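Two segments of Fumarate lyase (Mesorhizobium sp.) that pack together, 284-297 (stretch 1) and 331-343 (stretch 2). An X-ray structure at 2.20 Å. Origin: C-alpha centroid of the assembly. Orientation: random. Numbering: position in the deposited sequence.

Stretch 1 (284-297) VSCELILAGARIVR
Stretch 2 331-343: VASGILYQAEFML

Both stretches are helical throughout, with phi/psi near -65/-42 and regular i to i+4 backbone hydrogen bonds except at Arg-294, whose N makes instead a weak bond to Ala-291 O at 3.2 Å, while its side-chain NH1 reaches Leu-290 O at 2.9 Å. The two helices run nearly antiparallel, at 153° between their N-to-C directions (signed crossing angle -153°), and their axes approach to 9.0 Å. The register pairs Ser-285 with Gln-338 (CA to CA 5.5 Å), Ile-289 with Ile-335 (CA to CA 4.9 Å), Gly-292 with Val-331 (CA to CA 6.1 Å) and Val-296 with Ala-332 (CA to CA 6.5 Å). Together they bury 604 Å².

The clearest bump and hollow is Ile-289. Its CA-to-CB bond points sideways, but the m,t rotamer (chi1 -68°, chi2 177°) extends the chain so that its end comes nearer the other helix, entering a hole formed by Ile-335, Gln-338, Ala-339 and Met-342. Ile-289 CG1 lies 4.1 Å from Ile-335 CB, while Ile-289 CD1 is 3.9 Å from both Ala-339 CB and Met-342 CE. The small methyl of Ala-339 leaves space for the tip of Ile-289, and the flexible Met-342 (t,t,p) brings its terminal CE against the same tip.

A second bump is Ile-335, which fills the hollow over Gly-292, pointing toward stretch 1 with chi1 69° (p) and chi2 -177° (t). Gly-292 makes room for it: an ideal CB there would sit 2.5 Å from Ile-335 CG2, a clash, and 3.4 Å from Val-331 CG1. With only hydrogen at that position, the isoleucine can lie against bare backbone, its CG2 3.4 Å from Leu-288 O and 3.7 Å from Ile-289 CA, its CD1 3.7 Å from Ala-293 N.

Beyond the glycine, compact aliphatic residues continue the contact. Val-331 (t) brings CG1 within 3.6 Å of Gly-292 O and 3.5 Å of Val-296 CG2; Val-296, also t, reaches Ala-332 CB with the same CG2 at 4.2 Å. Ile-295 (m,m) starts toward stretch 2 but its end leads away, leaving its CG2 4.2 Å from Val-331 CG2.

At the other end lies the single hydrogen bond between the stretches, Ser-285 OG donating to Gln-338 OE1 at 2.9 Å. Ser-285 (m) is short enough for the close backbone approach, and Gln-338 (m,m, chi3 -46°) folds to meet it, with its CD 3.8 Å from Leu-288 CD1. Ser-285 OG also lies at the edge of the Phe-341 ring, 4.1 Å from its CD2. Nearby, Cys-286 SG and Met-342 SD touch at 3.7 Å, an apolar contact between polarizable sulfurs.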

# COMPACT_ATOMS: atom_id res chain seq x y z
N VAL A 284 -17.54 12.84 -14.15
CA VAL A 284 -16.82 11.71 -14.70
C VAL A 284 -15.33 11.95 -14.73
O VAL A 284 -14.55 11.02 -14.53
CB VAL A 284 -17.39 11.26 -16.08
CG1 VAL A 284 -17.17 12.36 -17.16
CG2 VAL A 284 -16.78 9.93 -16.52
N SER A 285 -14.90 13.19 -14.95
CA SER A 285 -13.46 13.45 -14.94
C SER A 285 -12.92 13.27 -13.53
O SER A 285 -11.87 12.64 -13.37
CB SER A 285 -13.09 14.79 -15.58
OG SER A 285 -13.32 14.72 -16.98
N CYS A 286 -13.68 13.72 -12.53
CA CYS A 286 -13.30 13.61 -11.12
C CYS A 286 -13.27 12.12 -10.72
O CYS A 286 -12.34 11.69 -10.04
CB CYS A 286 -14.28 14.35 -10.23
SG CYS A 286 -14.23 16.16 -10.38
N GLU A 287 -14.29 11.36 -11.16
CA GLU A 287 -14.28 9.92 -10.94
C GLU A 287 -12.98 9.29 -11.44
O GLU A 287 -12.31 8.62 -10.70
CB GLU A 287 -15.46 9.25 -11.61
CG GLU A 287 -15.37 7.76 -11.71
CD GLU A 287 -16.27 7.18 -12.79
OE1 GLU A 287 -17.34 7.77 -13.05
OE2 GLU A 287 -15.94 6.12 -13.36
N LEU A 288 -12.61 9.56 -12.69
CA LEU A 288 -11.45 8.91 -13.30
C LEU A 288 -10.15 9.34 -12.60
O LEU A 288 -9.28 8.52 -12.38
CB LEU A 288 -11.38 9.22 -14.81
CG LEU A 288 -12.57 8.69 -15.63
CD1 LEU A 288 -12.61 9.30 -17.02
CD2 LEU A 288 -12.47 7.21 -15.72
N ILE A 289 -10.05 10.62 -12.28
CA ILE A 289 -8.88 11.18 -11.63
C ILE A 289 -8.66 10.56 -10.26
O ILE A 289 -7.55 10.14 -9.94
CB ILE A 289 -8.97 12.72 -11.47
CG1 ILE A 289 -8.89 13.41 -12.84
CG2 ILE A 289 -7.83 13.22 -10.58
CD1 ILE A 289 -9.03 14.93 -12.80
N LEU A 290 -9.73 10.45 -9.50
CA LEU A 290 -9.68 9.98 -8.13
C LEU A 290 -9.40 8.46 -8.03
O LEU A 290 -8.64 8.02 -7.17
CB LEU A 290 -10.99 10.35 -7.43
CG LEU A 290 -11.09 11.82 -6.94
CD1 LEU A 290 -12.53 12.18 -6.54
CD2 LEU A 290 -10.13 12.06 -5.77
N ALA A 291 -10.00 7.67 -8.91
CA ALA A 291 -9.65 6.26 -8.98
C ALA A 291 -8.20 6.10 -9.47
O ALA A 291 -7.45 5.31 -8.88
CB ALA A 291 -10.62 5.48 -9.94
N GLY A 292 -7.83 6.84 -10.52
CA GLY A 292 -6.50 6.75 -11.13
C GLY A 292 -5.37 7.11 -10.18
O GLY A 292 -4.34 6.43 -10.17
N ALA A 293 -5.57 8.16 -9.39
CA ALA A 293 -4.63 8.55 -8.36
C ALA A 293 -4.25 7.44 -7.39
O ALA A 293 -3.08 7.32 -7.01
CB ALA A 293 -5.14 9.76 -7.59
N ARG A 294 -5.23 6.65 -6.96
CA ARG A 294 -4.96 5.48 -6.12
C ARG A 294 -4.21 4.37 -6.85
O ARG A 294 -3.45 3.64 -6.22
CB ARG A 294 -6.27 4.84 -5.63
CG ARG A 294 -6.89 5.41 -4.46
CD ARG A 294 -6.98 6.91 -4.55
NE ARG A 294 -7.51 7.47 -3.31
CZ ARG A 294 -8.66 8.12 -3.24
NH1 ARG A 294 -9.37 8.29 -4.34
NH2 ARG A 294 -9.09 8.60 -2.08
N ILE A 295 -4.47 4.20 -8.15
CA ILE A 295 -3.82 3.16 -8.94
C ILE A 295 -2.35 3.54 -9.19
O ILE A 295 -1.44 2.68 -9.12
CB ILE A 295 -4.51 2.97 -10.32
CG1 ILE A 295 -5.95 2.46 -10.19
CG2 ILE A 295 -3.66 2.08 -11.23
CD1 ILE A 295 -6.06 1.22 -9.42
N VAL A 296 -2.11 4.81 -9.50
CA VAL A 296 -0.73 5.34 -9.63
C VAL A 296 0.02 5.20 -8.30
O VAL A 296 1.13 4.72 -8.27
CB VAL A 296 -0.70 6.81 -10.12
CG1 VAL A 296 0.76 7.27 -10.34
CG2 VAL A 296 -1.45 6.92 -11.43
N ARG A 297 -0.63 5.58 -7.19
CA ARG A 297 -0.06 5.35 -5.87
C ARG A 297 0.36 3.88 -5.71
O ARG A 297 1.43 3.60 -5.22
CB ARG A 297 -1.05 5.74 -4.78
CG ARG A 297 -0.54 5.50 -3.32
CD ARG A 297 -1.73 5.40 -2.31
NE ARG A 297 -2.43 4.12 -2.49
CZ ARG A 297 -3.65 3.79 -2.04
NH1 ARG A 297 -4.40 4.64 -1.34
NH2 ARG A 297 -4.13 2.59 -2.35
N VAL A 331 -1.77 5.58 -16.88
CA VAL A 331 -2.80 6.10 -15.98
C VAL A 331 -2.50 7.56 -15.57
O VAL A 331 -3.40 8.41 -15.61
CB VAL A 331 -2.92 5.22 -14.73
CG1 VAL A 331 -3.91 5.86 -13.72
CG2 VAL A 331 -3.33 3.78 -15.10
N ALA A 332 -1.26 7.88 -15.20
CA ALA A 332 -1.00 9.27 -14.86
C ALA A 332 -1.24 10.24 -16.02
O ALA A 332 -1.72 11.34 -15.82
CB ALA A 332 0.43 9.45 -14.27
N SER A 333 -0.89 9.81 -17.23
CA SER A 333 -1.15 10.56 -18.44
C SER A 333 -2.64 10.74 -18.71
O SER A 333 -3.07 11.80 -19.16
CB SER A 333 -0.49 9.87 -19.64
OG SER A 333 -0.36 10.75 -20.76
N GLY A 334 -3.42 9.69 -18.49
CA GLY A 334 -4.86 9.76 -18.74
C GLY A 334 -5.59 10.67 -17.79
O GLY A 334 -6.47 11.43 -18.20
N ILE A 335 -5.26 10.60 -16.51
CA ILE A 335 -5.87 11.53 -15.52
C ILE A 335 -5.39 12.99 -15.68
O ILE A 335 -6.19 13.93 -15.48
CB ILE A 335 -5.83 11.00 -14.02
CG1 ILE A 335 -4.42 10.99 -13.45
CG2 ILE A 335 -6.45 9.60 -13.93
CD1 ILE A 335 -4.39 10.43 -12.06
N LEU A 336 -4.12 13.20 -16.05
CA LEU A 336 -3.71 14.56 -16.50
C LEU A 336 -4.52 15.03 -17.69
O LEU A 336 -4.90 16.20 -17.73
CB LEU A 336 -2.24 14.70 -16.84
CG LEU A 336 -1.30 14.78 -15.65
CD1 LEU A 336 0.03 14.20 -16.11
CD2 LEU A 336 -1.17 16.21 -15.04
N TYR A 337 -4.79 14.15 -18.63
CA TYR A 337 -5.62 14.56 -19.77
C TYR A 337 -7.07 14.89 -19.35
O TYR A 337 -7.68 15.87 -19.83
CB TYR A 337 -5.60 13.56 -20.97
CG TYR A 337 -6.65 14.01 -21.96
CD1 TYR A 337 -7.90 13.37 -22.00
CD2 TYR A 337 -6.45 15.17 -22.74
CE1 TYR A 337 -8.92 13.85 -22.85
CE2 TYR A 337 -7.45 15.64 -23.60
CZ TYR A 337 -8.68 14.98 -23.64
OH TYR A 337 -9.68 15.45 -24.45
N GLN A 338 -7.62 14.09 -18.45
CA GLN A 338 -8.96 14.36 -17.89
C GLN A 338 -8.99 15.72 -17.20
O GLN A 338 -9.94 16.47 -17.38
CB GLN A 338 -9.41 13.26 -16.93
CG GLN A 338 -9.76 11.95 -17.60
CD GLN A 338 -10.81 12.14 -18.71
OE1 GLN A 338 -11.80 12.83 -18.51
NE2 GLN A 338 -10.57 11.56 -19.86
N ALA A 339 -7.93 16.04 -16.45
CA ALA A 339 -7.81 17.37 -15.79
C ALA A 339 -7.66 18.54 -16.77
O ALA A 339 -8.31 19.57 -16.57
CB ALA A 339 -6.69 17.38 -14.79
N GLU A 340 -6.82 18.39 -17.80
CA GLU A 340 -6.72 19.38 -18.91
C GLU A 340 -8.12 19.73 -19.48
O GLU A 340 -8.48 20.87 -19.66
CB GLU A 340 -5.89 18.84 -20.11
CG GLU A 340 -4.39 18.76 -20.00
CD GLU A 340 -3.76 18.13 -21.26
OE1 GLU A 340 -3.64 18.84 -22.28
OE2 GLU A 340 -3.37 16.94 -21.22
N PHE A 341 -8.88 18.69 -19.79
CA PHE A 341 -10.19 18.82 -20.39
C PHE A 341 -11.18 19.48 -19.44
O PHE A 341 -11.87 20.42 -19.83
CB PHE A 341 -10.69 17.43 -20.78
CG PHE A 341 -12.10 17.42 -21.27
CD1 PHE A 341 -12.39 17.84 -22.58
CD2 PHE A 341 -13.13 16.97 -20.46
CE1 PHE A 341 -13.71 17.84 -23.05
CE2 PHE A 341 -14.44 16.97 -20.93
CZ PHE A 341 -14.73 17.42 -22.22
N MET A 342 -11.24 18.99 -18.19
CA MET A 342 -12.19 19.46 -17.21
C MET A 342 -11.93 20.90 -16.82
O MET A 342 -12.87 21.70 -16.77
CB MET A 342 -12.22 18.53 -15.98
CG MET A 342 -12.95 19.09 -14.71
SD MET A 342 -12.91 17.91 -13.36
CE MET A 342 -11.23 18.16 -12.67
N LEU A 343 -10.67 21.23 -16.54
CA LEU A 343 -10.26 22.56 -16.09
C LEU A 343 -10.29 23.56 -17.23
O LEU A 343 -10.56 24.76 -17.02
CB LEU A 343 -8.85 22.52 -15.48
CG LEU A 343 -8.75 21.77 -14.15
CD1 LEU A 343 -7.28 21.45 -13.79
CD2 LEU A 343 -9.49 22.54 -13.01